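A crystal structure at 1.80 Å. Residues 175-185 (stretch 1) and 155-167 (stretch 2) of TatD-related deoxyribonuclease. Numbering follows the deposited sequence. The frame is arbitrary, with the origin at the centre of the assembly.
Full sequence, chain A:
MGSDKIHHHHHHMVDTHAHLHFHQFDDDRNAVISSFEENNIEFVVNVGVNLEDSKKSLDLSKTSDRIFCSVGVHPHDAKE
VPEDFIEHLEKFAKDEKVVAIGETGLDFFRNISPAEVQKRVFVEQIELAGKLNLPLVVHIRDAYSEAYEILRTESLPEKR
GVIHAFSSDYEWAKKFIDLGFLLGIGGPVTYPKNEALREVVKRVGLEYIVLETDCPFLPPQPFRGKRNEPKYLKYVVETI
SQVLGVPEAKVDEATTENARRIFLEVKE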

# COMPACT_ATOMS: atom_id res chain seq x y z
N LYS A 175 -17.09 5.39 -2.38
CA LYS A 175 -17.44 5.08 -1.01
C LYS A 175 -16.23 5.13 -0.08
O LYS A 175 -16.32 5.64 1.03
CB LYS A 175 -18.08 3.69 -0.92
CG LYS A 175 -19.42 3.56 -1.66
CD LYS A 175 -20.59 4.18 -0.89
CE LYS A 175 -20.98 3.35 0.33
NZ LYS A 175 -22.35 3.74 0.84
N PHE A 176 -15.11 4.59 -0.54
CA PHE A 176 -13.91 4.59 0.29
C PHE A 176 -13.27 5.97 0.34
O PHE A 176 -12.78 6.41 1.39
CB PHE A 176 -12.94 3.53 -0.23
CG PHE A 176 -13.27 2.15 0.26
CD1 PHE A 176 -12.82 1.73 1.51
CD2 PHE A 176 -14.07 1.30 -0.49
CE1 PHE A 176 -13.17 0.46 2.01
CE2 PHE A 176 -14.43 0.03 -0.01
CZ PHE A 176 -13.97 -0.39 1.25
N ILE A 177 -13.29 6.67 -0.79
CA ILE A 177 -12.71 8.01 -0.80
C ILE A 177 -13.52 8.85 0.20
O ILE A 177 -12.96 9.62 0.99
CB ILE A 177 -12.81 8.62 -2.19
CG1 ILE A 177 -11.75 7.99 -3.09
CG2 ILE A 177 -12.68 10.15 -2.12
CD1 ILE A 177 -11.82 8.48 -4.49
N ASP A 178 -14.84 8.67 0.19
CA ASP A 178 -15.66 9.44 1.12
C ASP A 178 -15.37 9.11 2.57
O ASP A 178 -15.58 9.94 3.43
CB ASP A 178 -17.15 9.26 0.82
CG ASP A 178 -17.58 10.01 -0.41
OD1 ASP A 178 -16.86 10.96 -0.81
OD2 ASP A 178 -18.65 9.66 -0.98
N LEU A 179 -14.89 7.89 2.83
CA LEU A 179 -14.58 7.49 4.20
C LEU A 179 -13.25 8.12 4.60
O LEU A 179 -12.89 8.15 5.79
CB LEU A 179 -14.48 5.96 4.30
CG LEU A 179 -14.45 5.25 5.65
CD1 LEU A 179 -15.59 5.74 6.52
CD2 LEU A 179 -14.59 3.73 5.43
N GLY A 180 -12.51 8.63 3.61
CA GLY A 180 -11.24 9.26 3.91
C GLY A 180 -9.97 8.53 3.45
O GLY A 180 -8.86 8.94 3.78
N PHE A 181 -10.14 7.46 2.70
CA PHE A 181 -8.98 6.70 2.21
C PHE A 181 -8.59 7.17 0.85
O PHE A 181 -9.38 7.80 0.18
CB PHE A 181 -9.34 5.23 2.08
CG PHE A 181 -9.37 4.51 3.36
CD1 PHE A 181 -10.54 4.47 4.12
CD2 PHE A 181 -8.23 3.89 3.84
CE1 PHE A 181 -10.55 3.82 5.36
CE2 PHE A 181 -8.23 3.25 5.05
CZ PHE A 181 -9.39 3.21 5.83
N LEU A 182 -7.34 6.88 0.48
CA LEU A 182 -6.82 7.22 -0.83
C LEU A 182 -6.75 5.81 -1.47
O LEU A 182 -6.80 4.80 -0.75
CB LEU A 182 -5.45 7.88 -0.76
CG LEU A 182 -5.63 9.39 -0.99
CD1 LEU A 182 -6.43 9.99 0.15
CD2 LEU A 182 -4.28 10.07 -1.14
N LEU A 183 -6.63 5.76 -2.78
CA LEU A 183 -6.57 4.49 -3.51
C LEU A 183 -5.21 4.25 -4.17
O LEU A 183 -4.68 5.13 -4.86
CB LEU A 183 -7.66 4.47 -4.60
CG LEU A 183 -9.03 4.91 -4.11
CD1 LEU A 183 -9.99 4.88 -5.28
CD2 LEU A 183 -9.53 3.99 -3.00
N GLY A 184 -4.67 3.06 -3.95
CA GLY A 184 -3.38 2.70 -4.52
C GLY A 184 -3.53 2.12 -5.92
O GLY A 184 -4.28 1.15 -6.15
N ILE A 185 -2.81 2.73 -6.85
CA ILE A 185 -2.83 2.34 -8.26
C ILE A 185 -1.44 1.84 -8.61
O ILE A 185 -0.45 2.53 -8.35
CB ILE A 185 -3.13 3.56 -9.15
CG1 ILE A 185 -4.43 4.24 -8.67
CG2 ILE A 185 -3.22 3.14 -10.65
CD1 ILE A 185 -5.63 3.33 -8.64
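Stretch 2 (155-167) SLPEKRGVIHAFS

Stretch 2 runs beside stretch 1 as a parallel neighbour in a β-sheet. Its strand, which begins at Gly-161 and includes Ile-163, pairs with the strand that leads to Ile-185; the two axes approach to 4.5 Å, and their N-to-C directions differ by 45°, with a signed crossing angle of -45°. The register sets Leu-182 beside Val-162 (CA to CA 4.7 Å) and Leu-183 beside Ile-163 (CA to CA 5.1 Å).

The hydrogen bonds follow the usual parallel alternation, in which one residue uses both its N and its O toward the partner strand. Leu-182 N donates to Gly-161 O at 3.0 Å, and Leu-182 O accepts from Ile-163 N at 2.9 Å. Ile-163 O in turn accepts from Gly-184 N at 2.9 Å, nearly straight at 175°. At Ala-165 stretch 2 leaves extended geometry, with positive phi and psi, and the turn brings Phe-166 N round to Gly-184 O at 3.0 Å. Ala-165 N is also near, 3.3 Å from Gly-184 O, but its angle is too poor for a bond. Gly-184 suits this tight passage, since a CB here would lie 3.2 Å from His-164 CA.

At the other end, the helix of stretch 1 closes in a Schellman motif. Gly-180 N bonds to Ile-177 O at 2.8 Å and Phe-181 N to Phe-176 O at 3.1 Å. Gly-180, with a phi of 110°, turns the chain; a CB would be jammed against the preceding carbonyl and would come 2.7 Å from Arg-160 CG. Its own carbonyl stands too far from Gly-161 N, 4.5 Å from Gly-180 O, for a direct bond, and water fills the gap. Water 2 accepts from Gly-161 N (3.0 Å to its O) and donates to Gly-180 O (2.9 Å from its O). Water 1 likewise accepts from Arg-160 N (2.9 Å to its O) and donates to the same Gly-180 O (3.0 Å from its O). Arg-160 NE makes a weak bond to Leu-179 O, modelled at 2.5 Å, although the position of that oxygen is less certain. Arg-160 NH1 bonds weakly to Pro-157 O at 2.8 Å, so the long side chain spans carbonyls of both stretches.

Apart from Arg-160, the side-chain contacts between the stretches are apolar; the His-164 nitrogens, Lys-159 NZ and Ser-167 OG are satisfied elsewhere in the structure. Phe-181, on the same face of the sheet as Ile-163, has its ring held between two aliphatic groups: Arg-160 CB lies 3.8 Å from the centroid of the Phe-181 ring over one face, and Ile-163 CD1 lies 4.0 Å from that centroid over the opposite face. Gly-161 has no side chain beside this ring, and its phi of 134° itself calls for glycine. Ile-163 CD1 also reaches Phe-176 CD1 at 3.8 Å, joining helix to sheet, while Leu-156 CD1 meets Leu-179 CG at 4.1 Å. Farther along, Leu-183 CD1 sits 4.1 Å from the centroid of the Phe-166 ring, over its face.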

# COMPACT_ATOMS: atom_id res chain seq x y z
N SER A 155 -13.68 3.69 15.11
CA SER A 155 -12.84 4.86 15.25
C SER A 155 -11.53 4.75 14.47
O SER A 155 -10.55 4.19 14.95
CB SER A 155 -12.54 5.07 16.74
OG SER A 155 -11.83 6.28 16.97
N LEU A 156 -11.52 5.31 13.26
CA LEU A 156 -10.34 5.28 12.41
C LEU A 156 -9.31 6.35 12.73
O LEU A 156 -9.64 7.40 13.29
CB LEU A 156 -10.76 5.45 10.96
CG LEU A 156 -11.72 4.38 10.47
CD1 LEU A 156 -12.16 4.73 9.07
CD2 LEU A 156 -11.05 3.03 10.52
N PRO A 157 -8.05 6.11 12.36
CA PRO A 157 -6.99 7.10 12.62
C PRO A 157 -7.30 8.35 11.79
O PRO A 157 -7.97 8.25 10.76
CB PRO A 157 -5.72 6.40 12.10
CG PRO A 157 -6.08 4.96 12.03
CD PRO A 157 -7.52 4.94 11.63
N GLU A 158 -6.80 9.50 12.25
CA GLU A 158 -6.99 10.79 11.59
C GLU A 158 -6.76 10.62 10.09
O GLU A 158 -7.63 10.92 9.27
CB GLU A 158 -6.01 11.83 12.14
CG GLU A 158 -6.27 12.22 13.60
CD GLU A 158 -5.09 12.95 14.24
OE1 GLU A 158 -4.01 13.02 13.62
OE2 GLU A 158 -5.25 13.46 15.37
N LYS A 159 -5.57 10.15 9.75
CA LYS A 159 -5.20 9.92 8.35
C LYS A 159 -5.64 8.46 8.20
O LYS A 159 -4.93 7.56 8.64
CB LYS A 159 -3.68 10.00 8.17
CG LYS A 159 -3.05 11.34 8.50
CD LYS A 159 -2.75 12.11 7.22
CE LYS A 159 -2.15 13.48 7.52
NZ LYS A 159 -0.93 13.35 8.36
N ARG A 160 -6.79 8.23 7.59
CA ARG A 160 -7.30 6.87 7.41
C ARG A 160 -6.30 5.92 6.77
O ARG A 160 -6.01 4.83 7.31
CB ARG A 160 -8.58 6.93 6.58
CG ARG A 160 -9.55 7.99 7.08
CD ARG A 160 -10.82 7.38 7.60
NE ARG A 160 -11.77 8.40 8.04
CZ ARG A 160 -11.62 9.16 9.12
NH1 ARG A 160 -10.55 9.02 9.90
NH2 ARG A 160 -12.56 10.03 9.44
N GLY A 161 -5.78 6.30 5.61
CA GLY A 161 -4.82 5.45 4.93
C GLY A 161 -5.05 5.24 3.45
O GLY A 161 -5.55 6.10 2.72
N VAL A 162 -4.68 4.04 3.00
CA VAL A 162 -4.82 3.69 1.61
C VAL A 162 -5.39 2.31 1.40
O VAL A 162 -5.06 1.38 2.15
CB VAL A 162 -3.42 3.67 0.95
CG1 VAL A 162 -3.55 3.47 -0.51
CG2 VAL A 162 -2.65 4.97 1.31
N ILE A 163 -6.23 2.16 0.38
CA ILE A 163 -6.81 0.86 0.04
C ILE A 163 -5.84 0.55 -1.09
O ILE A 163 -5.94 1.08 -2.21
CB ILE A 163 -8.24 0.97 -0.52
CG1 ILE A 163 -9.14 1.66 0.52
CG2 ILE A 163 -8.76 -0.44 -0.86
CD1 ILE A 163 -9.13 0.97 1.90
N HIS A 164 -4.87 -0.30 -0.81
CA HIS A 164 -3.88 -0.63 -1.81
C HIS A 164 -4.36 -1.51 -2.96
O HIS A 164 -5.29 -2.29 -2.82
CB HIS A 164 -2.67 -1.21 -1.06
CG HIS A 164 -2.40 -2.65 -1.32
ND1 HIS A 164 -1.56 -3.08 -2.33
CD2 HIS A 164 -2.82 -3.77 -0.68
CE1 HIS A 164 -1.49 -4.40 -2.30
NE2 HIS A 164 -2.24 -4.84 -1.31
N ALA A 165 -3.72 -1.35 -4.12
CA ALA A 165 -4.08 -2.13 -5.33
C ALA A 165 -5.59 -2.15 -5.48
O ALA A 165 -6.20 -3.22 -5.69
CB ALA A 165 -3.54 -3.56 -5.21
N PHE A 166 -6.20 -0.97 -5.38
CA PHE A 166 -7.65 -0.84 -5.50
C PHE A 166 -8.13 -1.60 -6.73
O PHE A 166 -7.67 -1.35 -7.85
CB PHE A 166 -8.07 0.63 -5.61
CG PHE A 166 -9.55 0.80 -5.72
CD1 PHE A 166 -10.35 0.65 -4.61
CD2 PHE A 166 -10.14 1.06 -6.95
CE1 PHE A 166 -11.74 0.75 -4.70
CE2 PHE A 166 -11.53 1.16 -7.05
CZ PHE A 166 -12.32 1.00 -5.93
N SER A 167 -9.09 -2.50 -6.52
CA SER A 167 -9.61 -3.30 -7.61
C SER A 167 -11.12 -3.37 -7.80
O SER A 167 -11.64 -4.38 -8.28
CB SER A 167 -9.08 -4.72 -7.45
OG SER A 167 -9.42 -5.25 -6.17
O HOH W 1 -7.82 10.52 6.10
O HOH W 2 -5.99 8.59 3.65